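Local coordinates for putative dihydrodipicolinate synthase family protein (Coccidioides immitis, PDB 3QFE) that is of uncharacterised function but belongs to the dihydrodipicolinate synthase family and adopts its TIM-barrel fold, at residues G13-V19 and C217-N223; L46-L52 and F81-G86; G53-E57 and I262-K266; I70-R74 and A102-N108; A107-L113 and L140-Y145. All coordinates share one frame; numbering follows the deposited sequence.

Contact 1 (G13-V19 and C217-N223)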
# COMPACT_ATOMS: atom_id res chain seq x y z
N GLY A 13 10.86 -1.77 -4.83
CA GLY A 13 10.02 -1.95 -6.00
C GLY A 13 8.72 -1.21 -5.82
O GLY A 13 8.65 -0.30 -4.98
N ILE A 14 7.71 -1.59 -6.59
CA ILE A 14 6.41 -0.95 -6.59
C ILE A 14 5.40 -1.87 -5.94
O ILE A 14 5.18 -3.00 -6.40
CB ILE A 14 5.92 -0.65 -8.01
CG1 ILE A 14 6.85 0.33 -8.70
CG2 ILE A 14 4.54 0.00 -7.99
CD1 ILE A 14 6.88 1.73 -8.03
N TRP A 15 4.77 -1.36 -4.88
CA TRP A 15 3.78 -2.09 -4.12
C TRP A 15 2.43 -1.43 -4.26
O TRP A 15 2.35 -0.21 -4.34
CB TRP A 15 4.17 -2.10 -2.64
CG TRP A 15 5.43 -2.86 -2.36
CD1 TRP A 15 6.70 -2.55 -2.79
CD2 TRP A 15 5.55 -4.06 -1.59
NE1 TRP A 15 7.59 -3.49 -2.34
CE2 TRP A 15 6.92 -4.42 -1.59
CE3 TRP A 15 4.64 -4.85 -0.88
CZ2 TRP A 15 7.38 -5.56 -0.94
CZ3 TRP A 15 5.10 -5.98 -0.23
CH2 TRP A 15 6.47 -6.32 -0.26
N CYS A 16 1.36 -2.23 -4.29
CA CYS A 16 0.01 -1.69 -4.35
C CYS A 16 -0.80 -1.96 -3.07
O CYS A 16 -0.92 -3.12 -2.65
CB CYS A 16 -0.77 -2.23 -5.55
SG CYS A 16 -2.51 -1.66 -5.53
N PRO A 17 -1.38 -0.89 -2.47
CA PRO A 17 -2.30 -1.06 -1.35
C PRO A 17 -3.73 -1.27 -1.90
O PRO A 17 -4.43 -0.29 -2.25
CB PRO A 17 -2.16 0.26 -0.58
CG PRO A 17 -1.85 1.28 -1.66
CD PRO A 17 -1.15 0.53 -2.78
N ALA A 18 -4.13 -2.54 -1.97
CA ALA A 18 -5.32 -2.96 -2.70
C ALA A 18 -6.62 -2.45 -2.07
O ALA A 18 -6.75 -2.40 -0.85
CB ALA A 18 -5.35 -4.48 -2.81
N VAL A 19 -7.57 -2.06 -2.91
CA VAL A 19 -8.90 -1.66 -2.44
C VAL A 19 -9.70 -2.91 -2.03
O VAL A 19 -9.29 -4.03 -2.33
CB VAL A 19 -9.67 -0.82 -3.49
CG1 VAL A 19 -9.01 0.55 -3.64
CG2 VAL A 19 -9.76 -1.53 -4.82
N CYS A 217 8.20 2.50 -3.53
CA CYS A 217 6.95 3.20 -3.46
C CYS A 217 5.77 2.28 -3.19
O CYS A 217 5.70 1.19 -3.75
CB CYS A 217 6.76 3.90 -4.80
SG CYS A 217 5.31 4.91 -4.89
N ILE A 218 4.85 2.73 -2.33
CA ILE A 218 3.57 2.03 -2.11
C ILE A 218 2.50 2.96 -2.64
O ILE A 218 2.12 3.92 -1.97
CB ILE A 218 3.34 1.66 -0.60
CG1 ILE A 218 4.42 0.69 -0.12
CG2 ILE A 218 1.93 1.01 -0.37
CD1 ILE A 218 4.55 0.56 1.40
N ALA A 219 2.03 2.70 -3.86
CA ALA A 219 1.24 3.69 -4.63
C ALA A 219 -0.24 3.32 -4.81
O ALA A 219 -0.56 2.39 -5.56
CB ALA A 219 1.88 3.90 -5.99
N ALA A 220 -1.13 4.06 -4.14
CA ALA A 220 -2.58 3.94 -4.33
C ALA A 220 -2.99 3.79 -5.79
O ALA A 220 -3.89 3.03 -6.12
CB ALA A 220 -3.29 5.14 -3.73
N PHE A 221 -2.31 4.52 -6.67
CA PHE A 221 -2.67 4.62 -8.08
C PHE A 221 -2.31 3.36 -8.87
O PHE A 221 -2.75 3.19 -10.01
CB PHE A 221 -1.98 5.84 -8.69
CG PHE A 221 -2.58 6.30 -9.99
CD1 PHE A 221 -3.95 6.53 -10.10
CD2 PHE A 221 -1.77 6.50 -11.10
CE1 PHE A 221 -4.50 6.97 -11.28
CE2 PHE A 221 -2.32 6.95 -12.29
CZ PHE A 221 -3.68 7.18 -12.38
N ALA A 222 -1.50 2.50 -8.27
CA ALA A 222 -1.18 1.20 -8.87
C ALA A 222 -2.39 0.29 -8.80
O ALA A 222 -2.43 -0.72 -9.47
CB ALA A 222 0.01 0.56 -8.16
N ASN A 223 -3.38 0.65 -7.98
CA ASN A 223 -4.71 -0.00 -8.02
C ASN A 223 -5.35 0.19 -9.38
O ASN A 223 -6.05 -0.70 -9.88
CB ASN A 223 -5.68 0.60 -7.01
CG ASN A 223 -5.58 -0.04 -5.64
OD1 ASN A 223 -5.98 -1.19 -5.45
ND2 ASN A 223 -5.09 0.72 -4.66

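Contact 2 (L46-L52 and F81-G86)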
# COMPACT_ATOMS: atom_id res chain seq x y z
N LEU A 46 3.89 -5.89 -10.35
CA LEU A 46 4.13 -5.32 -9.02
C LEU A 46 5.15 -6.14 -8.24
O LEU A 46 5.29 -7.34 -8.45
CB LEU A 46 2.83 -5.23 -8.21
CG LEU A 46 1.70 -4.38 -8.81
CD1 LEU A 46 0.48 -4.50 -7.93
CD2 LEU A 46 2.11 -2.93 -8.97
N THR A 47 5.85 -5.48 -7.34
CA THR A 47 6.77 -6.18 -6.45
C THR A 47 6.01 -6.91 -5.33
O THR A 47 6.33 -8.03 -4.99
CB THR A 47 7.83 -5.22 -5.87
OG1 THR A 47 8.57 -4.64 -6.95
CG2 THR A 47 8.80 -5.98 -4.91
N GLY A 48 4.98 -6.29 -4.77
CA GLY A 48 4.22 -6.91 -3.70
C GLY A 48 2.91 -6.21 -3.49
O GLY A 48 2.66 -5.16 -4.08
N LEU A 49 2.06 -6.81 -2.65
CA LEU A 49 0.79 -6.20 -2.25
C LEU A 49 0.80 -5.77 -0.78
O LEU A 49 1.30 -6.49 0.11
CB LEU A 49 -0.40 -7.13 -2.52
CG LEU A 49 -0.73 -7.49 -3.99
CD1 LEU A 49 -1.86 -8.49 -4.07
CD2 LEU A 49 -1.10 -6.26 -4.80
N VAL A 50 0.24 -4.59 -0.55
CA VAL A 50 -0.09 -4.17 0.78
C VAL A 50 -1.57 -4.43 0.99
O VAL A 50 -2.40 -3.83 0.31
CB VAL A 50 0.29 -2.69 1.03
CG1 VAL A 50 -0.28 -2.20 2.36
CG2 VAL A 50 1.82 -2.53 0.96
N ILE A 51 -1.88 -5.35 1.89
CA ILE A 51 -3.26 -5.69 2.21
C ILE A 51 -3.62 -5.03 3.54
O ILE A 51 -2.88 -5.13 4.51
CB ILE A 51 -3.45 -7.24 2.31
CG1 ILE A 51 -2.86 -7.93 1.07
CG2 ILE A 51 -4.92 -7.61 2.46
CD1 ILE A 51 -3.43 -7.44 -0.27
N LEU A 52 -4.77 -4.38 3.57
CA LEU A 52 -5.26 -3.71 4.75
C LEU A 52 -4.53 -2.42 5.01
O LEU A 52 -4.42 -1.97 6.14
CB LEU A 52 -5.25 -4.59 6.01
CG LEU A 52 -5.82 -6.01 5.95
CD1 LEU A 52 -5.61 -6.70 7.31
CD2 LEU A 52 -7.28 -6.00 5.54
N PHE A 81 4.94 -14.56 -3.70
CA PHE A 81 4.68 -13.14 -3.89
C PHE A 81 4.45 -12.45 -2.53
O PHE A 81 3.61 -12.89 -1.73
CB PHE A 81 3.47 -12.96 -4.81
CG PHE A 81 3.35 -11.56 -5.40
CD1 PHE A 81 3.93 -11.26 -6.63
CD2 PHE A 81 2.65 -10.56 -4.72
CE1 PHE A 81 3.83 -9.98 -7.17
CE2 PHE A 81 2.54 -9.30 -5.24
CZ PHE A 81 3.12 -8.99 -6.46
N PRO A 82 5.19 -11.36 -2.27
CA PRO A 82 5.24 -10.70 -0.96
C PRO A 82 3.92 -10.04 -0.60
O PRO A 82 3.29 -9.37 -1.43
CB PRO A 82 6.33 -9.63 -1.14
CG PRO A 82 7.15 -10.09 -2.33
CD PRO A 82 6.17 -10.80 -3.22
N ILE A 83 3.50 -10.25 0.64
CA ILE A 83 2.34 -9.58 1.16
C ILE A 83 2.68 -8.87 2.47
O ILE A 83 3.21 -9.48 3.39
CB ILE A 83 1.17 -10.56 1.37
CG1 ILE A 83 0.55 -10.96 0.03
CG2 ILE A 83 0.09 -9.92 2.26
CD1 ILE A 83 -0.36 -12.18 0.18
N MET A 84 2.36 -7.58 2.51
CA MET A 84 2.53 -6.76 3.68
C MET A 84 1.14 -6.43 4.20
O MET A 84 0.32 -5.88 3.48
CB MET A 84 3.31 -5.49 3.29
CG MET A 84 3.68 -4.56 4.48
SD MET A 84 4.58 -3.11 3.88
CE MET A 84 6.02 -3.79 3.03
N ALA A 85 0.87 -6.77 5.44
CA ALA A 85 -0.45 -6.57 5.99
C ALA A 85 -0.47 -5.40 6.96
O ALA A 85 0.36 -5.34 7.88
CB ALA A 85 -0.92 -7.84 6.70
N GLY A 86 -1.42 -4.48 6.78
CA GLY A 86 -1.65 -3.41 7.75
C GLY A 86 -2.29 -4.01 9.00
O GLY A 86 -3.16 -4.89 8.91

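Contact 3 (G53-E57 and I262-K266)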
# COMPACT_ATOMS: atom_id res chain seq x y z
N GLY A 53 -4.03 -1.80 3.95
CA GLY A 53 -3.58 -0.41 4.03
C GLY A 53 -4.79 0.47 4.25
O GLY A 53 -5.91 -0.02 4.43
N THR A 54 -4.58 1.78 4.24
CA THR A 54 -5.68 2.74 4.47
C THR A 54 -6.69 2.74 3.31
O THR A 54 -7.90 2.93 3.54
CB THR A 54 -5.08 4.15 4.75
OG1 THR A 54 -4.43 4.14 6.03
CG2 THR A 54 -6.16 5.27 4.71
N ASN A 55 -6.18 2.51 2.09
CA ASN A 55 -6.99 2.37 0.88
C ASN A 55 -7.98 1.19 0.91
O ASN A 55 -8.96 1.18 0.16
CB ASN A 55 -6.09 2.28 -0.36
CG ASN A 55 -5.43 3.61 -0.68
OD1 ASN A 55 -6.05 4.51 -1.25
ND2 ASN A 55 -4.17 3.75 -0.27
N ALA A 56 -7.72 0.20 1.75
CA ALA A 56 -8.56 -1.00 1.83
C ALA A 56 -9.68 -0.83 2.84
O ALA A 56 -10.44 -1.78 3.09
CB ALA A 56 -7.72 -2.20 2.22
N GLU A 57 -9.78 0.38 3.43
CA GLU A 57 -10.76 0.65 4.47
C GLU A 57 -10.60 -0.35 5.64
O GLU A 57 -11.60 -0.85 6.21
CB GLU A 57 -12.18 0.57 3.88
CG GLU A 57 -12.49 1.60 2.79
CD GLU A 57 -13.78 1.26 2.03
OE1 GLU A 57 -13.74 0.31 1.22
OE2 GLU A 57 -14.82 1.94 2.22
N ILE A 262 -10.47 8.03 -0.73
CA ILE A 262 -10.75 6.61 -0.94
C ILE A 262 -11.89 6.31 -1.93
O ILE A 262 -11.76 5.41 -2.76
CB ILE A 262 -11.01 5.89 0.42
CG1 ILE A 262 -9.69 5.69 1.18
CG2 ILE A 262 -11.71 4.53 0.24
CD1 ILE A 262 -9.87 5.63 2.69
N ALA A 263 -12.99 7.04 -1.85
CA ALA A 263 -14.13 6.78 -2.72
C ALA A 263 -13.80 6.96 -4.21
O ALA A 263 -14.31 6.23 -5.07
CB ALA A 263 -15.30 7.65 -2.32
N THR A 264 -12.95 7.95 -4.50
CA THR A 264 -12.56 8.24 -5.87
C THR A 264 -11.61 7.15 -6.39
O THR A 264 -11.77 6.67 -7.52
CB THR A 264 -11.92 9.65 -6.00
OG1 THR A 264 -12.89 10.63 -5.64
CG2 THR A 264 -11.52 9.93 -7.42
N THR A 265 -10.64 6.77 -5.57
CA THR A 265 -9.72 5.70 -5.90
C THR A 265 -10.45 4.38 -6.18
O THR A 265 -10.22 3.76 -7.22
CB THR A 265 -8.64 5.50 -4.81
OG1 THR A 265 -7.81 6.66 -4.78
CG2 THR A 265 -7.74 4.26 -5.10
N LYS A 266 -11.35 3.97 -5.28
CA LYS A 266 -12.18 2.77 -5.50
C LYS A 266 -12.93 2.81 -6.83
O LYS A 266 -12.99 1.80 -7.53
CB LYS A 266 -13.17 2.53 -4.36
CG LYS A 266 -12.53 2.28 -3.01
CD LYS A 266 -13.54 1.78 -1.97
CE LYS A 266 -13.87 0.33 -2.24
NZ LYS A 266 -14.72 -0.29 -1.21

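Contact 4 (I70-R74 and A102-N108)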
# COMPACT_ATOMS: atom_id res chain seq x y z
N ILE A 70 -6.45 -11.23 4.18
CA ILE A 70 -5.06 -11.63 4.08
C ILE A 70 -4.97 -13.01 3.47
O ILE A 70 -4.22 -13.21 2.52
CB ILE A 70 -4.31 -11.58 5.44
CG1 ILE A 70 -4.33 -10.14 5.98
CG2 ILE A 70 -2.85 -12.01 5.25
CD1 ILE A 70 -3.88 -10.00 7.47
N ALA A 71 -5.78 -13.95 3.97
CA ALA A 71 -5.80 -15.33 3.47
C ALA A 71 -6.19 -15.37 1.98
O ALA A 71 -5.64 -16.14 1.18
CB ALA A 71 -6.79 -16.19 4.31
N THR A 72 -7.13 -14.52 1.60
CA THR A 72 -7.58 -14.42 0.22
C THR A 72 -6.43 -13.85 -0.64
O THR A 72 -6.16 -14.39 -1.73
CB THR A 72 -8.90 -13.60 0.12
OG1 THR A 72 -9.93 -14.31 0.80
CG2 THR A 72 -9.32 -13.36 -1.34
N ALA A 73 -5.74 -12.82 -0.14
CA ALA A 73 -4.56 -12.31 -0.82
C ALA A 73 -3.56 -13.43 -1.07
O ALA A 73 -3.18 -13.67 -2.23
CB ALA A 73 -3.92 -11.14 -0.07
N ARG A 74 -3.17 -14.16 -0.01
CA ARG A 74 -2.17 -15.24 -0.17
C ARG A 74 -2.58 -16.28 -1.23
O ARG A 74 -1.76 -16.70 -2.03
CB ARG A 74 -1.87 -15.92 1.17
CG ARG A 74 -0.94 -17.16 1.10
CD ARG A 74 0.41 -16.76 0.50
NE ARG A 74 1.11 -15.76 1.31
CZ ARG A 74 2.05 -14.93 0.84
NH1 ARG A 74 2.41 -14.95 -0.45
NH2 ARG A 74 2.63 -14.05 1.67
N ALA A 102 -2.56 -12.10 11.13
CA ALA A 102 -1.89 -11.91 9.84
C ALA A 102 -0.89 -13.02 9.57
O ALA A 102 -0.78 -13.53 8.45
CB ALA A 102 -1.19 -10.52 9.77
N SER A 103 -0.16 -13.38 10.61
CA SER A 103 0.83 -14.43 10.53
C SER A 103 0.17 -15.74 10.14
O SER A 103 0.58 -16.37 9.16
CB SER A 103 1.56 -14.55 11.86
OG SER A 103 2.56 -15.54 11.77
N VAL A 104 -0.87 -16.13 10.87
CA VAL A 104 -1.62 -17.35 10.56
C VAL A 104 -2.22 -17.31 9.12
O VAL A 104 -2.22 -18.30 8.42
CB VAL A 104 -2.71 -17.67 11.65
CG1 VAL A 104 -3.57 -18.89 11.25
CG2 VAL A 104 -2.07 -17.93 13.03
N ALA A 105 -2.67 -16.15 8.67
CA ALA A 105 -3.34 -16.06 7.38
C ALA A 105 -2.35 -16.03 6.20
O ALA A 105 -2.77 -16.13 5.07
CB ALA A 105 -4.27 -14.88 7.36
N GLY A 106 -1.06 -15.91 6.48
CA GLY A 106 -0.03 -16.00 5.46
C GLY A 106 0.73 -14.75 5.05
O GLY A 106 1.45 -14.78 4.06
N ALA A 107 0.61 -13.63 5.78
CA ALA A 107 1.39 -12.42 5.47
C ALA A 107 2.91 -12.62 5.67
O ALA A 107 3.31 -13.52 6.42
CB ALA A 107 0.89 -11.25 6.29
N ASN A 108 3.76 -11.83 4.98
CA ASN A 108 5.22 -11.91 5.17
C ASN A 108 5.72 -10.81 6.11
O ASN A 108 6.73 -10.98 6.82
CB ASN A 108 6.00 -11.79 3.85
CG ASN A 108 5.51 -12.76 2.79
OD1 ASN A 108 4.85 -12.36 1.82
ND2 ASN A 108 5.84 -14.02 2.95

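Contact 5 (A107-L113 and L140-Y145)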
# COMPACT_ATOMS: atom_id res chain seq x y z
N ALA A 107 0.61 -13.63 5.78
CA ALA A 107 1.39 -12.42 5.47
C ALA A 107 2.91 -12.62 5.67
O ALA A 107 3.31 -13.52 6.42
CB ALA A 107 0.89 -11.25 6.29
N ASN A 108 3.76 -11.83 4.98
CA ASN A 108 5.22 -11.91 5.17
C ASN A 108 5.72 -10.81 6.11
O ASN A 108 6.73 -10.98 6.82
CB ASN A 108 6.00 -11.79 3.85
CG ASN A 108 5.51 -12.76 2.79
OD1 ASN A 108 4.85 -12.36 1.82
ND2 ASN A 108 5.84 -14.02 2.95
N TYR A 109 5.02 -9.67 6.08
CA TYR A 109 5.38 -8.51 6.86
C TYR A 109 4.13 -7.86 7.43
O TYR A 109 3.02 -7.97 6.87
CB TYR A 109 6.09 -7.49 5.97
CG TYR A 109 7.09 -8.04 4.97
CD1 TYR A 109 8.35 -8.49 5.36
CD2 TYR A 109 6.79 -8.07 3.64
CE1 TYR A 109 9.26 -8.97 4.45
CE2 TYR A 109 7.69 -8.55 2.70
CZ TYR A 109 8.92 -8.99 3.10
OH TYR A 109 9.79 -9.46 2.14
N VAL A 110 4.31 -7.12 8.52
CA VAL A 110 3.20 -6.33 9.04
C VAL A 110 3.57 -4.87 9.03
O VAL A 110 4.70 -4.50 9.33
CB VAL A 110 2.72 -6.79 10.45
CG1 VAL A 110 2.18 -8.16 10.35
CG2 VAL A 110 3.84 -6.75 11.48
N LEU A 111 2.58 -4.06 8.68
CA LEU A 111 2.74 -2.62 8.56
C LEU A 111 2.01 -1.93 9.72
O LEU A 111 0.79 -2.03 9.85
CB LEU A 111 2.20 -2.21 7.21
CG LEU A 111 2.21 -0.77 6.75
CD1 LEU A 111 3.61 -0.22 6.55
CD2 LEU A 111 1.39 -0.73 5.44
N VAL A 112 2.77 -1.25 10.58
CA VAL A 112 2.28 -0.83 11.89
C VAL A 112 2.23 0.69 12.08
O VAL A 112 3.26 1.34 12.14
CB VAL A 112 3.16 -1.48 13.05
CG1 VAL A 112 2.61 -1.14 14.46
CG2 VAL A 112 3.28 -2.99 12.89
N LEU A 113 1.02 1.24 12.20
CA LEU A 113 0.81 2.64 12.63
C LEU A 113 1.26 2.86 14.06
O LEU A 113 1.18 1.94 14.87
CB LEU A 113 -0.68 3.03 12.55
CG LEU A 113 -1.23 3.21 11.13
CD1 LEU A 113 -2.73 2.90 11.05
CD2 LEU A 113 -0.90 4.60 10.56
N LEU A 140 6.26 -11.66 12.82
CA LEU A 140 6.57 -11.22 11.47
C LEU A 140 7.44 -9.95 11.50
O LEU A 140 7.34 -9.15 12.44
CB LEU A 140 5.28 -10.97 10.65
CG LEU A 140 4.44 -12.17 10.16
CD1 LEU A 140 3.16 -11.70 9.48
CD2 LEU A 140 5.19 -13.14 9.24
N PRO A 141 8.29 -9.75 10.49
CA PRO A 141 9.06 -8.49 10.41
C PRO A 141 8.15 -7.24 10.32
O PRO A 141 7.10 -7.29 9.68
CB PRO A 141 9.90 -8.66 9.14
CG PRO A 141 9.94 -10.13 8.86
CD PRO A 141 8.69 -10.73 9.46
N VAL A 142 8.58 -6.14 10.92
CA VAL A 142 7.74 -4.97 11.11
C VAL A 142 8.16 -3.77 10.24
O VAL A 142 9.31 -3.40 10.20
CB VAL A 142 7.73 -4.56 12.62
CG1 VAL A 142 7.16 -3.16 12.84
CG2 VAL A 142 6.99 -5.62 13.45
N VAL A 143 7.19 -3.18 9.54
CA VAL A 143 7.41 -1.93 8.81
C VAL A 143 6.61 -0.82 9.53
O VAL A 143 5.39 -0.92 9.71
CB VAL A 143 7.01 -2.04 7.30
CG1 VAL A 143 7.29 -0.72 6.58
CG2 VAL A 143 7.78 -3.16 6.62
N ILE A 144 7.33 0.22 9.94
CA ILE A 144 6.73 1.38 10.59
C ILE A 144 5.85 2.05 9.55
O ILE A 144 6.28 2.23 8.40
CB ILE A 144 7.80 2.36 11.09
CG1 ILE A 144 8.66 1.71 12.18
CG2 ILE A 144 7.17 3.65 11.62
CD1 ILE A 144 10.01 2.40 12.42
N TYR A 145 4.62 2.34 9.94
CA TYR A 145 3.66 3.01 9.06
C TYR A 145 3.50 4.40 9.62
O TYR A 145 2.84 4.61 10.63
CB TYR A 145 2.33 2.27 9.09
CG TYR A 145 1.30 2.63 8.01
CD1 TYR A 145 0.15 1.86 7.89
CD2 TYR A 145 1.47 3.73 7.14
CE1 TYR A 145 -0.83 2.15 6.93
CE2 TYR A 145 0.50 4.05 6.18
CZ TYR A 145 -0.65 3.24 6.07
OH TYR A 145 -1.64 3.50 5.13

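Contact 1 (G13-V19 and C217-N223)
Gly-13 to Trp-15 run parallel to Cys-217 and Ile-218, joined by the backbone bonds Cys-217 N to Gly-13 O, Trp-15 N to Cys-217 O and, just past the pair, Ala-219 N to Trp-15 O. Trp-15 and Ile-218 share one face, where Trp-15 CB lies 3.8 Å from Ile-218 CG1. Ile-14 and Cys-217 share the other, and Ile-14 CD1 comes within 3.9 Å of Cys-217 CB. These are the first and last strands of an eight-stranded parallel TIM barrel, so their pairing closes the cylinder: the Trp-15 ring lies inside, edge-to-face with Phe-199, while Ile-14 packs outward on helix 226-237. Further on, the 3-10 turn 220-222 delivers Asn-223, whose amide works at both ends. Its ND2 donates to Pro-17 O at 2.7 Å, standing above the plane of that carbonyl, and a second ND2 bond runs to Ala-220 O on a lone pair. OD1 accepts Val-19 N at 3.1 Å and is also bonded to Tyr-37, and these bonds together fix the amide's rotation. With its SG anti to the backbone N (chi1 175°), Cys-16 lays the sulfur 3.5 Å from Asn-223 CG.

Contact 2 (L46-L52 and F81-G86)
Leu-49 and Ile-51 give and take every backbone bond between these two parallel strands. Leu-49 N donates to Pro-82 O at 3.1 Å, and Leu-49 O receives Met-84 N along an almost straight bond (176° at the hydrogen). Ile-51 N then reaches Met-84 O, and Ile-51 O takes Gly-86 N at 2.8 Å. Three of the four acceptors also take a CA-H contact: Ile-83 CA approaches Leu-49 O, Ala-85 CA approaches Ile-51 O, and Val-50 CA lies 3.2 Å from Met-84 O. The intervening residues turn their polar groups the other way: Gly-48 and Val-50 bond to Cys-16, and Ile-83 N is held by Asn-108 OD1. Phe-81 O is met by Arg-74 NH1, and Thr-47 OG1 is bonded to Ile-14 N.

Among the side chains, the Phe-81 ring packs against the start of the first strand. Its CG is anti to the backbone N (chi1 -163°), which turns the ring toward that strand and brings CE2 to 3.3 Å from Gly-48 CA. Thr-47 O sits over one ring face, displaced toward the rim, whereas Leu-46 O approaches the edge. Leu-49 CG meets CE2 of the same ring at 3.9 Å, the two side chains at about a right angle. On the opposite sheet face Val-50 and Met-84 lie side by side, pointing the same way.

The contact joins the two strands of a beta-alpha-beta unit whose crossover, helix 63-77, packs with helix 31-42 on the Leu-49 and Ile-51 face; strands 13-17 and 109-112 flank the pair.

Contact 3 (G53-E57 and I262-K266)
Glu-57 and Lys-266 meet in a salt bridge between a loop and the N-terminal part of helix 262-271. Glu-57, at positive phi, carries CG anti to the carbonyl carbon and beside the backbone N (chi1 -63°), and the chain runs extended beyond it toward the helix. Lys-266 leaves the helix in the same first-torsion state but folds at chi3 (76°), so that it arrives at about a right angle to the glutamate. Its NZ lies 2.7 Å from Glu-57 OE1, on the syn side and 24° out of the carboxylate plane. The bend also brings the methylene Lys-266 CD to 3.5 Å from Glu-57 OE1. Neither group depends on the other alone: Lys-266 NZ donates further to Thr-20 O and Arg-287 O, while Glu-57 OE2 accepts Arg-289 N, which leaves the ammonium gripped by three oxygens and the carboxylate held through both of its own.

Ile-262 packs against the loop one turn earlier. With CG1 anti to the carbonyl carbon and CG2 anti to the backbone N, its two branches are divided between separate partners. The CG1 branch places CD1 3.4 Å from Thr-54 O. CG2 lies 4.0 Å from Glu-57 CG, the two side chains crossing at a slant. A looser touch joins Asn-55 OD1 to Thr-265 CG2 at 4.2 Å. The hydroxyl of Thr-54 is bonded instead to Tyr-145 OH.

The loop follows strand 48-51 of the barrel and leads to helix 63-77; the contact sets it against the start of helix 262-271, beside strand 22-23, whose Phe-22 packs on both Glu-57 and Lys-266.

Contact 4 (I70-R74 and A102-N108)
Ile-70 spreads its branches over the last turn of helix 92-105: CD1 lies 3.6 Å from Ala-102 CB, while CG2 lies 4.0 Å from Ala-107 CB, beyond the helix end. Its own CB packs against Ala-105 CB at 3.8 Å. Small residues let the backbones come close here, and Ala-71 CA makes a CA-H contact with Ala-105 O at 3.5 Å.

Arg-74 supplies the polar half. Bends at chi2 and chi3 curl the chain round so that the guanidinium edge faces the residues after the helix. NE and NH2 both grip Gly-106 O side-on, NE at 2.9 Å and tilted 32° from the carbonyl plane, NH2 almost in line with the carbonyl bond. NH2 reaches on to Asn-108 OD1 at 2.8 Å, standing 47° above the amide plane; guanidinium and amide are turned 67° apart. Asn-108 OD1 also receives Ile-83 N, and Arg-74 NH1 goes to Phe-81 O and Gly-78 O, which spreads the arginine over three loop carbonyls.

Gly-106, at positive phi, ends helix 92-105 in a Schellman motif, with Ala-107 N and Gly-106 N bonded back into the last turn; the whole is a pairing of successive outer helices of a TIM barrel.

Contact 5 (A107-L113 and L140-Y145)
Leu-111 and Tyr-145 both set CG anti to the backbone N (chi1 -180° and -167°), which turns the two side chains to meet, with Leu-111 CG 3.5 Å from Tyr-145 CD1. Leu-113, with CG beside its backbone N instead (chi1 -71°), lies alongside the tyrosine and points the same way. The ring is thereby sandwiched in two CH-pi contacts: Leu-111 CD2 stands 4.1 Å from its centroid over one face, and Leu-113 CD2 is equally near over the other, while the phenol OH reaches the loop at Thr-54.

The backbones pair in parallel. Val-110 N donates to Pro-141 O at 3.0 Å, Val-143 N to Val-110 O, and Val-112 N to Val-143 O. Tyr-145 N adds the last bond, reaching Val-112 O from above its carbonyl plane at 2.8 Å. On the face of Leu-111, its CD1 also packs on Val-143 CG1 at 3.7 Å. On the reverse, Val-110, Val-112 and Val-142 mesh through their methyls, and Leu-140 CD1 rests 3.8 Å from Val-110 CG1. At the start of the pair Pro-141 CB meets the edge of the Tyr-109 ring.

Such parallel neighbours, with Leu-111 and Val-143 inward beside Met-84 and Val-110 and Val-112 outward against helix 92-105, are the repeating wall of a TIM barrel.

In the fold
From the N terminus, strand 13-17 opens contact 1, which closes only at 217-223 and so encloses contacts 2, 4 and 5 along the chain. Contact 2 joins strand 48-51 to 83-86; the loop right after its first strand opens contact 3, which ends at helix 262-271, therefore crosses both contacts 1 and 2, and spans contacts 4 and 5. Contact 4, begun on helix 63-77, crosses contact 2, and its closing residues Ala-107 and Asn-108 open contact 5, which follows in series. Contacts 1, 2 and 5 lie on one parallel sheet, contact 4 joins two helices outside it, and contact 3 links a loop at the strand ends to a late helix.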